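DUF3120 domain-containing protein (Bordetella pertussis, PDB 6RGN) is a type III secretion effector whose N-terminal domain, the part described here, targets membranes and probably binds the phosphoinositide PIP2. Local coordinates at residues His49-Leu55 with Glu126-Ile131; Leu54-Asn58 with Ser91-Ser95; Ser75-Val81 with His108-Gln113. One frame throughout, in Å; residues are numbered along the deposited sequence.

Contact 1. Residues His49-Leu55 with Glu126-Ile131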
ATOM      1  N   HIS A  49      -4.308 -13.981   9.030  1.00 53.78           N
ATOM      2  CA  HIS A  49      -3.599 -13.929   7.733  1.00 51.65           C
ATOM      3  C   HIS A  49      -2.321 -13.090   7.858  1.00 48.66           C
ATOM      4  O   HIS A  49      -2.399 -11.893   8.110  1.00 44.81           O
ATOM      5  CB  HIS A  49      -4.488 -13.336   6.628  1.00 50.65           C
ATOM      6  CG  HIS A  49      -3.853 -13.466   5.279  1.00 50.15           C
ATOM      7  ND1 HIS A  49      -2.502 -13.731   5.122  1.00 47.57           N
ATOM      8  CD2 HIS A  49      -4.362 -13.435   4.039  1.00 48.64           C
ATOM      9  CE1 HIS A  49      -2.204 -13.869   3.869  1.00 45.95           C
ATOM     10  NE2 HIS A  49      -3.309 -13.671   3.185  1.00 50.38           N
ATOM     11  N   PRO A  50      -1.117 -13.679   7.660  1.00 48.03           N
ATOM     12  CA  PRO A  50       0.142 -12.950   7.825  1.00 45.25           C
ATOM     13  C   PRO A  50       0.378 -11.746   6.906  1.00 40.16           C
ATOM     14  O   PRO A  50       1.217 -10.935   7.317  1.00 39.43           O
ATOM     15  CB  PRO A  50       1.232 -14.010   7.574  1.00 47.87           C
ATOM     16  CG  PRO A  50       0.523 -15.119   6.816  1.00 49.95           C
ATOM     17  CD  PRO A  50      -0.899 -15.101   7.343  1.00 50.48           C
ATOM     18  N   SER A  51      -0.335 -11.630   5.756  1.00 35.17           N
ATOM     19  CA  SER A  51      -0.360 -10.431   4.879  1.00 30.39           C
ATOM     20  C   SER A  51      -0.693  -9.198   5.722  1.00 27.61           C
ATOM     21  O   SER A  51      -0.129  -8.120   5.400  1.00 23.85           O
ATOM     22  CB  SER A  51      -1.373 -10.514   3.693  1.00 29.63           C
ATOM     23  OG  SER A  51      -2.735 -10.584   4.182  1.00 31.70           O
ATOM     24  N   MET A  52      -1.605  -9.354   6.697  1.00 27.27           N
ATOM     25  CA  MET A  52      -2.083  -8.214   7.520  1.00 26.96           C
ATOM     26  C   MET A  52      -0.915  -7.486   8.209  1.00 26.69           C
ATOM     27  O   MET A  52      -1.119  -6.310   8.572  1.00 26.14           O
ATOM     28  CB  MET A  52      -3.113  -8.656   8.554  1.00 29.06           C
ATOM     29  CG  MET A  52      -4.421  -8.962   7.899  1.00 29.31           C
ATOM     30  SD  MET A  52      -5.692  -9.554   8.962  1.00 33.82           S
ATOM     31  CE  MET A  52      -6.434  -8.012   9.489  1.00 32.24           C
ATOM     32  N   ARG A  53       0.258  -8.111   8.378  1.00 27.36           N
ATOM     33  CA  ARG A  53       1.382  -7.402   9.049  1.00 28.30           C
ATOM     34  C   ARG A  53       1.709  -6.157   8.222  1.00 25.42           C
ATOM     35  O   ARG A  53       2.109  -5.181   8.818  1.00 25.48           O
ATOM     36  CB  ARG A  53       2.618  -8.278   9.272  1.00 31.34           C
ATOM     37  CG  ARG A  53       3.424  -8.523   8.009  1.00 31.42           C
ATOM     38  CD  ARG A  53       4.508  -9.585   8.186  1.00 35.11           C
ATOM     39  NE  ARG A  53       5.260  -9.507   6.942  1.00 34.64           N
ATOM     40  CZ  ARG A  53       4.886 -10.047   5.789  1.00 35.38           C
ATOM     41  NH1 ARG A  53       3.767 -10.754   5.698  1.00 36.62           N
ATOM     42  NH2 ARG A  53       5.621  -9.861   4.706  1.00 34.42           N
ATOM     43  N   LEU A  54       1.445  -6.167   6.914  1.00 22.54           N
ATOM     44  CA  LEU A  54       1.861  -5.081   6.020  1.00 20.93           C
ATOM     45  C   LEU A  54       1.105  -3.777   6.305  1.00 19.68           C
ATOM     46  O   LEU A  54       1.649  -2.701   5.911  1.00 18.74           O
ATOM     47  CB  LEU A  54       1.721  -5.502   4.561  1.00 20.05           C
ATOM     48  CG  LEU A  54       2.756  -6.508   4.067  1.00 21.13           C
ATOM     49  CD1 LEU A  54       2.509  -6.827   2.607  1.00 20.72           C
ATOM     50  CD2 LEU A  54       4.182  -5.993   4.262  1.00 22.19           C
ATOM     51  N   LEU A  55      -0.062  -3.808   6.957  1.00 19.24           N
ATOM     52  CA  LEU A  55      -0.719  -2.539   7.305  1.00 19.79           C
ATOM     53  C   LEU A  55      -0.865  -2.379   8.814  1.00 21.80           C
ATOM     54  O   LEU A  55      -1.536  -1.401   9.219  1.00 22.58           O
ATOM     55  CB  LEU A  55      -2.066  -2.475   6.610  1.00 18.68           C
ATOM     56  CG  LEU A  55      -1.989  -2.328   5.088  1.00 17.41           C
ATOM     57  CD1 LEU A  55      -3.382  -2.533   4.557  1.00 17.12           C
ATOM     58  CD2 LEU A  55      -1.434  -0.966   4.746  1.00 17.27           C
ATOM     59  N   GLU A 126       0.846  -9.001  -2.091  1.00 17.56           N
ATOM     60  CA  GLU A 126       0.705  -9.210  -0.636  1.00 18.63           C
ATOM     61  C   GLU A 126      -0.008  -8.027  -0.000  1.00 17.00           C
ATOM     62  O   GLU A 126      -0.860  -8.271   0.834  1.00 17.53           O
ATOM     63  CB  GLU A 126       2.032  -9.546   0.022  1.00 21.22           C
ATOM     64  CG  GLU A 126       1.829  -9.987   1.449  1.00 24.46           C
ATOM     65  CD  GLU A 126       3.048 -10.551   2.187  1.00 28.00           C
ATOM     66  OE1 GLU A 126       4.179 -10.288   1.727  1.00 29.52           O
ATOM     67  OE2 GLU A 126       2.861 -11.206   3.240  1.00 30.49           O
ATOM     68  N   LEU A 127       0.321  -6.792  -0.333  1.00 15.54           N
ATOM     69  CA  LEU A 127      -0.398  -5.619   0.203  1.00 14.63           C
ATOM     70  C   LEU A 127      -1.880  -5.680  -0.201  1.00 14.47           C
ATOM     71  O   LEU A 127      -2.758  -5.412   0.649  1.00 13.52           O
ATOM     72  CB  LEU A 127       0.244  -4.343  -0.314  1.00 14.01           C
ATOM     73  CG  LEU A 127      -0.439  -3.083   0.190  1.00 14.25           C
ATOM     74  CD1 LEU A 127      -0.366  -3.029   1.718  1.00 15.46           C
ATOM     75  CD2 LEU A 127       0.157  -1.855  -0.419  1.00 14.08           C
ATOM     76  N   ARG A 128      -2.174  -6.046  -1.452  1.00 14.03           N
ATOM     77  CA  ARG A 128      -3.599  -6.158  -1.902  1.00 14.69           C
ATOM     78  C   ARG A 128      -4.330  -7.273  -1.131  1.00 15.36           C
ATOM     79  O   ARG A 128      -5.563  -7.126  -0.788  1.00 15.80           O
ATOM     80  CB  ARG A 128      -3.579  -6.381  -3.416  1.00 15.21           C
ATOM     81  CG  ARG A 128      -3.239  -5.101  -4.162  1.00 15.97           C
ATOM     82  CD  ARG A 128      -3.197  -5.330  -5.634  1.00 16.75           C
ATOM     83  NE  ARG A 128      -3.361  -4.066  -6.385  1.00 19.86           N
ATOM     84  CZ  ARG A 128      -2.826  -3.818  -7.586  1.00 19.83           C
ATOM     85  NH1 ARG A 128      -2.118  -4.799  -8.161  1.00 23.41           N
ATOM     86  NH2 ARG A 128      -3.082  -2.671  -8.245  1.00 19.17           N
ATOM     87  N   THR A 129      -3.619  -8.335  -0.784  1.00 15.62           N
ATOM     88  CA  THR A 129      -4.173  -9.434   0.024  1.00 17.05           C
ATOM     89  C   THR A 129      -4.437  -8.836   1.420  1.00 17.05           C
ATOM     90  O   THR A 129      -5.483  -9.121   1.998  1.00 17.90           O
ATOM     91  CB  THR A 129      -3.260 -10.678  -0.014  1.00 18.46           C
ATOM     92  OG1 THR A 129      -3.175 -11.232  -1.332  1.00 18.64           O
ATOM     93  CG2 THR A 129      -3.682 -11.728   0.979  1.00 20.38           C
ATOM     94  N   ALA A 130      -3.551  -7.949   1.939  1.00 16.43           N
ATOM     95  CA  ALA A 130      -3.736  -7.379   3.300  1.00 16.66           C
ATOM     96  C   ALA A 130      -4.955  -6.459   3.318  1.00 16.39           C
ATOM     97  O   ALA A 130      -5.754  -6.526   4.323  1.00 18.24           O
ATOM     98  CB  ALA A 130      -2.529  -6.652   3.834  1.00 16.03           C
ATOM     99  N   ILE A 131      -5.041  -5.580   2.321  1.00 15.00           N
ATOM    100  CA  ILE A 131      -6.220  -4.719   2.065  1.00 14.81           C
ATOM    101  C   ILE A 131      -7.526  -5.540   2.170  1.00 15.81           C
ATOM    102  O   ILE A 131      -8.436  -5.113   2.887  1.00 16.08           O
ATOM    103  CB  ILE A 131      -6.071  -4.007   0.717  1.00 14.21           C
ATOM    104  CG1 ILE A 131      -4.907  -3.002   0.744  1.00 13.97           C
ATOM    105  CG2 ILE A 131      -7.367  -3.339   0.291  1.00 14.57           C
ATOM    106  CD1 ILE A 131      -4.646  -2.371  -0.589  1.00 13.97           C
TER
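Glu126 and Arg53 open the contact where the short 3-10 turn 50-55 lies on helix 124-140. With CG anti to its backbone N (chi1 -170°) and the rest of its chain extended, Glu126 lifts its carboxylate to the edge of the guanidinium. Arg53 NH1 donates to Glu126 OE2 at 2.7 Å (N-H...O 157°), a salt bridge that meets this oxygen from above the carboxylate plane. The bond from Arg53 NH2 to Glu126 OE1 is weak. Arg53 NH1 also donates to Pro50 O, at 3.0 Å, which helps fix the rotation of the arginine end, while Glu61 offers NH2 a second carboxylate. Beside the salt bridge, Leu54 CD1 presses against Glu126 CG at 3.4 Å. Next along the helix, Leu127 CD1 rests against the CG-CD2 branch of Leu55, 3.8 Å from Leu55 CG, the two leucines crossing at about a right angle. Thr129 turns its CG2 methyl to the His49 ring and to Ser51 OG, and sends its hydroxyl back to Ala125 O. Ser51 OG in turn sits over the centre of the imidazole face. The small Ala130 lets the chains come close, its CB lying 3.2 Å from Ser51 O. Finally Ile131 CG1 touches Leu55 CD1 at 4.1 Å. The arrangement is that of the first ordered segment of the chain, a 3-10 turn, packed across a helix of an all-helical bundle.

Contact 2. Residues Leu54-Asn58 with Ser91-Ser95; sequences LLEPN and SGDRS
Leu55 and Asp93 meet by their oxygens, where the loop before helix 61-65 reaches the Schellman motif that ends helix 76-90. Gly92, with a positive phi of 70°, turns the chain out of the helix, and Asp93 follows in the same left-handed region, so that its side chain faces the other segment. Here the contact is tight. Asp93 OD1 lies only 2.5 Å from Leu55 O, so short for two oxygens that the acid is probably protonated; Asp93 OD2, at 3.3 Å from the same Leu55 O, is a second acceptor and not a bonded partner. CG of the aspartate stands beside its backbone N and anti to the carbonyl carbon (chi1 -55°), which carries the acid group out to the leucine. Phe88 and Tyr134 also touch the Asp93 side chain, and Leu55 buries its own branches against Val85 and Phe88, so this end of the contact belongs to the interior.

The solvent side is much looser. Glu56 turns away, and its OE2 stays 6.9 Å from Asp93 OD2. Beyond the aspartate the loop leads on into helix 96-112 without returning to the other segment. Only 144 Å² is buried in all, and much of what remains falls to the exposed Pro57: its ring runs obliquely to the Asp93 side chain, with Pro57 CD 3.4 Å from Asp93 OD2 and Pro57 CG 3.7 Å from Gly92 CA.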
ATOM      1  N   LEU A  54       1.445  -6.167   6.914  1.00 22.54           N
ATOM      2  CA  LEU A  54       1.861  -5.081   6.020  1.00 20.93           C
ATOM      3  C   LEU A  54       1.105  -3.777   6.305  1.00 19.68           C
ATOM      4  O   LEU A  54       1.649  -2.701   5.911  1.00 18.74           O
ATOM      5  CB  LEU A  54       1.721  -5.502   4.561  1.00 20.05           C
ATOM      6  CG  LEU A  54       2.756  -6.508   4.067  1.00 21.13           C
ATOM      7  CD1 LEU A  54       2.509  -6.827   2.607  1.00 20.72           C
ATOM      8  CD2 LEU A  54       4.182  -5.993   4.262  1.00 22.19           C
ATOM      9  N   LEU A  55      -0.062  -3.808   6.957  1.00 19.24           N
ATOM     10  CA  LEU A  55      -0.719  -2.539   7.305  1.00 19.79           C
ATOM     11  C   LEU A  55      -0.865  -2.379   8.814  1.00 21.80           C
ATOM     12  O   LEU A  55      -1.536  -1.401   9.219  1.00 22.58           O
ATOM     13  CB  LEU A  55      -2.066  -2.475   6.610  1.00 18.68           C
ATOM     14  CG  LEU A  55      -1.989  -2.328   5.088  1.00 17.41           C
ATOM     15  CD1 LEU A  55      -3.382  -2.533   4.557  1.00 17.12           C
ATOM     16  CD2 LEU A  55      -1.434  -0.966   4.746  1.00 17.27           C
ATOM     17  N   GLU A  56      -0.272  -3.263   9.598  1.00 24.28           N
ATOM     18  CA  GLU A  56      -0.060  -3.051  11.048  1.00 27.21           C
ATOM     19  C   GLU A  56       0.634  -1.700  11.196  1.00 26.36           C
ATOM     20  O   GLU A  56       1.525  -1.399  10.396  1.00 24.45           O
ATOM     21  CB  GLU A  56       0.737  -4.199  11.656  1.00 31.04           C
ATOM     22  CG  GLU A  56      -0.189  -5.250  12.231  1.00 35.04           C
ATOM     23  CD  GLU A  56       0.370  -6.641  12.461  1.00 39.86           C
ATOM     24  OE1 GLU A  56       1.567  -6.771  12.876  1.00 42.36           O
ATOM     25  OE2 GLU A  56      -0.417  -7.616  12.234  1.00 46.04           O
ATOM     26  N   PRO A  57       0.186  -0.830  12.139  1.00 26.40           N
ATOM     27  CA  PRO A  57       0.567   0.574  12.100  1.00 26.14           C
ATOM     28  C   PRO A  57       2.061   0.832  12.163  1.00 26.98           C
ATOM     29  O   PRO A  57       2.452   1.694  11.430  1.00 26.84           O
ATOM     30  CB  PRO A  57      -0.162   1.162  13.314  1.00 27.69           C
ATOM     31  CG  PRO A  57      -1.408   0.373  13.258  1.00 27.10           C
ATOM     32  CD  PRO A  57      -0.907  -1.056  13.106  1.00 27.30           C
ATOM     33  N   ASN A  58       2.831   0.032  12.898  1.00 28.30           N
ATOM     34  CA  ASN A  58       4.291   0.191  12.984  1.00 30.02           C
ATOM     35  C   ASN A  58       5.057  -0.428  11.808  1.00 28.33           C
ATOM     36  O   ASN A  58       6.242  -0.207  11.781  1.00 30.15           O
ATOM     37  CB  ASN A  58       4.806  -0.379  14.308  1.00 34.05           C
ATOM     38  CG  ASN A  58       4.386   0.504  15.456  1.00 36.75           C
ATOM     39  OD1 ASN A  58       3.973   1.658  15.211  1.00 37.95           O
ATOM     40  ND2 ASN A  58       4.417  -0.014  16.690  1.00 39.80           N
ATOM     41  N   SER A  91      -4.515   5.776  11.777  1.00 28.58           N
ATOM     42  CA  SER A  91      -5.754   5.551  12.589  1.00 30.58           C
ATOM     43  C   SER A  91      -5.703   4.209  13.329  1.00 29.94           C
ATOM     44  O   SER A  91      -6.528   3.996  14.218  1.00 34.25           O
ATOM     45  CB  SER A  91      -6.983   5.618  11.768  1.00 30.10           C
ATOM     46  OG  SER A  91      -6.840   4.713  10.703  1.00 33.06           O
ATOM     47  N   GLY A  92      -4.683   3.401  13.126  1.00 27.64           N
ATOM     48  CA  GLY A  92      -4.701   2.043  13.659  1.00 26.87           C
ATOM     49  C   GLY A  92      -5.733   1.266  12.851  1.00 24.25           C
ATOM     50  O   GLY A  92      -6.469   0.541  13.426  1.00 24.04           O
ATOM     51  N   ASP A  93      -5.712   1.438  11.535  1.00 21.71           N
ATOM     52  CA  ASP A  93      -6.367   0.555  10.547  1.00 19.83           C
ATOM     53  C   ASP A  93      -7.889   0.633  10.683  1.00 19.93           C
ATOM     54  O   ASP A  93      -8.562  -0.411  10.384  1.00 19.50           O
ATOM     55  CB  ASP A  93      -5.902  -0.902  10.717  1.00 20.32           C
ATOM     56  CG  ASP A  93      -4.402  -1.062  10.656  1.00 20.46           C
ATOM     57  OD1 ASP A  93      -3.778  -0.417   9.781  1.00 19.38           O
ATOM     58  OD2 ASP A  93      -3.843  -1.680  11.577  1.00 22.49           O
ATOM     59  N   ARG A  94      -8.470   1.795  10.950  1.00 19.87           N
ATOM     60  CA  ARG A  94      -9.921   1.872  11.266  0.50 20.73           C
ATOM     61  C   ARG A  94     -10.746   2.438  10.110  1.00 20.04           C
ATOM     62  O   ARG A  94     -11.989   2.376  10.199  1.00 20.52           O
ATOM     63  CB  ARG A  94     -10.140   2.714  12.520  0.50 22.28           C
ATOM     64  CG  ARG A  94      -9.313   2.262  13.711  0.50 23.31           C
ATOM     65  CD  ARG A  94      -9.755   3.022  14.931  0.50 25.22           C
ATOM     66  NE  ARG A  94      -9.333   4.421  14.940  0.50 25.37           N
ATOM     67  CZ  ARG A  94     -10.172   5.459  14.901  0.50 25.96           C
ATOM     68  NH1 ARG A  94     -11.478   5.259  14.817  0.50 26.26           N
ATOM     69  NH2 ARG A  94      -9.701   6.693  14.970  0.50 26.50           N
ATOM     70  N   SER A  95     -10.118   3.001   9.078  1.00 19.07           N
ATOM     71  CA  SER A  95     -10.871   3.713   8.006  1.00 19.08           C
ATOM     72  C   SER A  95     -11.094   2.873   6.748  1.00 18.41           C
ATOM     73  O   SER A  95     -10.116   2.691   6.037  1.00 16.70           O
ATOM     74  CB  SER A  95     -10.186   5.000   7.602  1.00 19.09           C
ATOM     75  OG  SER A  95     -11.005   5.614   6.588  1.00 19.19           O
TER

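Contact 3. Residues Ser75-Val81 with His108-Gln113; sequences SEALREV and HWEASQ. With SO4 (sulfate ion), chain D.
Leu78 holds a methyl almost squarely over the six-membered ring of Trp109: CD1 stands 3.6 Å from the centroid of that ring, 11° off its normal, a clear CH-pi contact. The setting is an antiparallel helix pair of the bundle, in which segments 76-81 and 108-112 run at 166° with their axes 9.0 Å apart. Leu78 and Trp109 leave their helices side by side and point the same way, both with CG anti to the backbone N, an arrangement that brings Leu78 CD1 over the ring face. Ala77 allows the close approach behind them. Its CB packs against the Trp109 backbone and reaches His108 CD2 at 3.7 Å, while Val81 CG2 covers Trp109 CB.

Polar groups gather at the end of the pair. Ser75 caps helix 76-90, its OG accepting from Leu78 N at 3.0 Å. Glu116 OE1 binds that same hydroxyl and also Trp109 NE1, so one carboxylate from helix 114-120 ties the cap to the indole and would limit the ring's rotation; Phe117 adds an edge-to-face contact. In Gln113, chi1 (-61°) sets CG 3.5 Å from Ser75 OG, and a bend at chi2 turns the amide so that its oxygen takes a water and its nitrogen the sulfate. That water donates to Gln113 OE1 at 2.9 Å and accepts from Ala77 N. The sulfate, probably from the crystallisation liquor, is also held by Arg115 N and Glu116 N, and Gln113 NE2 donates to its O2 at 3.2 Å.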
ATOM      1  N   SER A  75       7.758   8.277  -8.532  1.00 21.37           N
ATOM      2  CA  SER A  75       6.680   8.979  -9.271  1.00 21.38           C
ATOM      3  C   SER A  75       5.691   9.533  -8.245  1.00 20.89           C
ATOM      4  O   SER A  75       5.636   8.996  -7.122  1.00 18.97           O
ATOM      5  CB  SER A  75       5.946   8.091 -10.209  1.00 19.65           C
ATOM      6  OG  SER A  75       5.257   7.075  -9.479  1.00 16.94           O
ATOM      7  N   GLU A  76       4.916  10.532  -8.651  1.00 22.75           N
ATOM      8  CA  GLU A  76       3.832  11.133  -7.828  1.00 23.90           C
ATOM      9  C   GLU A  76       2.875   9.997  -7.487  1.00 20.70           C
ATOM     10  O   GLU A  76       2.428   9.946  -6.355  1.00 20.00           O
ATOM     11  CB  GLU A  76       3.125  12.295  -8.547  1.00 28.54           C
ATOM     12  CG  GLU A  76       1.984  12.920  -7.749  1.00 32.78           C
ATOM     13  CD  GLU A  76       1.394  14.212  -8.325  1.00 39.43           C
ATOM     14  OE1 GLU A  76       0.619  14.922  -7.590  1.00 43.88           O
ATOM     15  OE2 GLU A  76       1.711  14.549  -9.510  1.00 46.04           O
ATOM     16  N   ALA A  77       2.619   9.085  -8.417  1.00 18.54           N
ATOM     17  CA  ALA A  77       1.673   7.960  -8.208  1.00 16.56           C
ATOM     18  C   ALA A  77       2.188   7.085  -7.055  1.00 14.95           C
ATOM     19  O   ALA A  77       1.377   6.710  -6.201  1.00 13.62           O
ATOM     20  CB  ALA A  77       1.507   7.162  -9.446  1.00 16.38           C
ATOM     21  N   LEU A  78       3.488   6.835  -7.015  1.00 15.07           N
ATOM     22  CA  LEU A  78       4.094   5.950  -5.977  1.00 14.74           C
ATOM     23  C   LEU A  78       4.083   6.748  -4.662  1.00 16.05           C
ATOM     24  O   LEU A  78       3.802   6.126  -3.638  1.00 16.40           O
ATOM     25  CB  LEU A  78       5.515   5.553  -6.353  1.00 14.97           C
ATOM     26  CG  LEU A  78       6.187   4.616  -5.358  1.00 14.61           C
ATOM     27  CD1 LEU A  78       5.262   3.511  -4.923  1.00 13.24           C
ATOM     28  CD2 LEU A  78       7.494   4.011  -5.885  1.00 15.35           C
ATOM     29  N   ARG A  79       4.376   8.045  -4.661  1.00 17.78           N
ATOM     30  CA  ARG A  79       4.368   8.861  -3.408  1.00 19.82           C
ATOM     31  C   ARG A  79       2.952   8.871  -2.806  1.00 18.78           C
ATOM     32  O   ARG A  79       2.822   8.733  -1.615  1.00 17.50           O
ATOM     33  CB  ARG A  79       4.768  10.310  -3.645  1.00 23.77           C
ATOM     34  CG  ARG A  79       6.246  10.493  -3.936  1.00 27.27           C
ATOM     35  CD  ARG A  79       6.495  11.995  -4.016  1.00 32.21           C
ATOM     36  NE  ARG A  79       7.151  12.196  -5.286  1.00 36.61           N
ATOM     37  CZ  ARG A  79       6.746  13.023  -6.262  1.00 41.03           C
ATOM     38  NH1 ARG A  79       7.462  13.064  -7.378  1.00 43.89           N
ATOM     39  NH2 ARG A  79       5.660  13.784  -6.151  1.00 40.98           N
ATOM     40  N   GLU A  80       1.915   8.914  -3.644  1.00 18.83           N
ATOM     41  CA  GLU A  80       0.515   8.852  -3.145  0.50 18.61           C
ATOM     42  C   GLU A  80       0.231   7.473  -2.550  1.00 17.22           C
ATOM     43  O   GLU A  80      -0.468   7.395  -1.542  1.00 16.98           O
ATOM     44  CB  GLU A  80      -0.536   9.127  -4.218  0.50 19.17           C
ATOM     45  CG  GLU A  80      -1.906   9.410  -3.601  0.50 19.85           C
ATOM     46  CD  GLU A  80      -1.878  10.701  -2.798  0.50 22.15           C
ATOM     47  OE1 GLU A  80      -1.342  11.681  -3.343  0.50 23.60           O
ATOM     48  OE2 GLU A  80      -2.332  10.714  -1.605  0.50 22.39           O
ATOM     49  N   VAL A  81       0.716   6.403  -3.164  1.00 15.70           N
ATOM     50  CA  VAL A  81       0.560   5.061  -2.570  1.00 14.19           C
ATOM     51  C   VAL A  81       1.181   5.040  -1.177  1.00 14.87           C
ATOM     52  O   VAL A  81       0.524   4.472  -0.261  1.00 13.81           O
ATOM     53  CB  VAL A  81       1.173   3.957  -3.436  1.00 13.24           C
ATOM     54  CG1 VAL A  81       1.307   2.684  -2.646  1.00 12.46           C
ATOM     55  CG2 VAL A  81       0.349   3.780  -4.701  1.00 13.03           C
ATOM     56  N   HIS A 108      -3.968   3.130  -9.824  1.00 14.32           N
ATOM     57  CA  HIS A 108      -3.432   4.304 -10.556  1.00 15.17           C
ATOM     58  C   HIS A 108      -1.930   4.124 -10.818  1.00 14.25           C
ATOM     59  O   HIS A 108      -1.474   4.509 -11.908  1.00 13.99           O
ATOM     60  CB  HIS A 108      -3.714   5.596  -9.822  1.00 16.78           C
ATOM     61  CG  HIS A 108      -3.062   6.768 -10.493  1.00 18.99           C
ATOM     62  ND1 HIS A 108      -3.469   7.213 -11.745  1.00 21.34           N
ATOM     63  CD2 HIS A 108      -2.081   7.623 -10.096  1.00 19.80           C
ATOM     64  CE1 HIS A 108      -2.717   8.237 -12.130  1.00 22.57           C
ATOM     65  NE2 HIS A 108      -1.882   8.520 -11.142  1.00 21.88           N
ATOM     66  N   TRP A 109      -1.180   3.658  -9.826  1.00 12.57           N
ATOM     67  CA  TRP A 109       0.286   3.451  -9.969  1.00 12.64           C
ATOM     68  C   TRP A 109       0.554   2.395 -11.056  1.00 13.18           C
ATOM     69  O   TRP A 109       1.433   2.623 -11.914  1.00 12.83           O
ATOM     70  CB  TRP A 109       0.888   3.092  -8.611  1.00 11.85           C
ATOM     71  CG  TRP A 109       2.373   2.895  -8.622  1.00 11.69           C
ATOM     72  CD1 TRP A 109       3.284   3.525  -9.418  1.00 11.84           C
ATOM     73  CD2 TRP A 109       3.087   1.888  -7.902  1.00 11.11           C
ATOM     74  NE1 TRP A 109       4.533   3.029  -9.206  1.00 12.31           N
ATOM     75  CE2 TRP A 109       4.442   1.992  -8.299  1.00 11.89           C
ATOM     76  CE3 TRP A 109       2.722   0.941  -6.937  1.00 10.91           C
ATOM     77  CZ2 TRP A 109       5.426   1.190  -7.742  1.00 12.20           C
ATOM     78  CZ3 TRP A 109       3.698   0.151  -6.396  1.00 10.97           C
ATOM     79  CH2 TRP A 109       5.037   0.275  -6.788  1.00 11.05           C
ATOM     80  N   GLU A 110      -0.157   1.253 -10.981  1.00 13.09           N
ATOM     81  CA  GLU A 110      -0.005   0.159 -11.961  1.00 13.32           C
ATOM     82  C   GLU A 110      -0.368   0.641 -13.358  1.00 14.29           C
ATOM     83  O   GLU A 110       0.344   0.251 -14.264  1.00 15.19           O
ATOM     84  CB  GLU A 110      -0.805  -1.063 -11.557  1.00 13.37           C
ATOM     85  CG  GLU A 110      -0.542  -2.313 -12.410  1.00 13.76           C
ATOM     86  CD  GLU A 110      -1.336  -3.507 -11.850  1.00 14.21           C
ATOM     87  OE1 GLU A 110      -2.126  -3.296 -10.874  1.00 14.71           O
ATOM     88  OE2 GLU A 110      -1.128  -4.646 -12.339  1.00 14.76           O
ATOM     89  N   ALA A 111      -1.428   1.425 -13.514  1.00 15.16           N
ATOM     90  CA  ALA A 111      -1.846   1.939 -14.830  1.00 16.36           C
ATOM     91  C   ALA A 111      -0.815   2.935 -15.359  1.00 16.67           C
ATOM     92  O   ALA A 111      -0.650   2.949 -16.577  1.00 17.98           O
ATOM     93  CB  ALA A 111      -3.192   2.591 -14.725  1.00 17.22           C
ATOM     94  N   SER A 112      -0.278   3.855 -14.534  1.00 15.42           N
ATOM     95  CA  SER A 112       0.325   5.119 -15.070  1.00 16.64           C
ATOM     96  C   SER A 112       1.864   5.059 -15.096  1.00 16.16           C
ATOM     97  O   SER A 112       2.515   5.927 -15.744  1.00 17.29           O
ATOM     98  CB  SER A 112      -0.147   6.330 -14.256  1.00 17.10           C
ATOM     99  OG  SER A 112       0.294   6.140 -12.901  1.00 16.26           O
ATOM    100  N   GLN A 113       2.457   4.109 -14.376  1.00 14.88           N
ATOM    101  CA  GLN A 113       3.932   4.005 -14.225  1.00 15.32           C
ATOM    102  C   GLN A 113       4.326   2.547 -14.428  1.00 14.31           C
ATOM    103  O   GLN A 113       4.797   1.861 -13.508  1.00 13.26           O
ATOM    104  CB  GLN A 113       4.357   4.522 -12.846  1.00 15.42           C
ATOM    105  CG  GLN A 113       4.005   5.998 -12.579  1.00 16.75           C
ATOM    106  CD  GLN A 113       4.683   7.047 -13.429  1.00 19.01           C
ATOM    107  OE1 GLN A 113       4.164   8.143 -13.572  1.00 21.16           O
ATOM    108  NE2 GLN A 113       5.804   6.734 -14.041  1.00 19.95           N
TER
HETATM  109  S   SO4 D 203       6.991   4.312 -16.556  1.00 25.53           S
HETATM  110  O1  SO4 D 203       8.184   5.091 -16.828  1.00 37.55           O
HETATM  111  O2  SO4 D 203       7.081   3.960 -15.134  1.00 32.06           O
HETATM  112  O3  SO4 D 203       5.846   5.122 -16.794  1.00 34.03           O
HETATM  113  O4  SO4 D 203       6.947   3.203 -17.376  1.00 26.26           O
HETATM  114  O   HOH W   1       2.824   9.600 -11.460  1.00 20.34           O

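In the fold
The three contacts join different parts of a single-chain helical domain. Contacts 1 and 2 start from the same part of the chain, sharing Leu54 and Leu55, and their centres are 11 Å apart. Contact 3 lies on the other side of the chain's centre from both, 19 Å from contact 1 and 21 Å from contact 2 between centres. It is nevertheless tied to contact 1, because Arg128 NH2 forms a 2.9 Å salt bridge with Glu110 OE1; contacts 2 and 3 come no closer than about 8 Å between nearest atoms. The bound sodium ion is about 7 Å from the Ile131 side chain, 12 Å from that of Leu55 and 11 Å from that of Trp109.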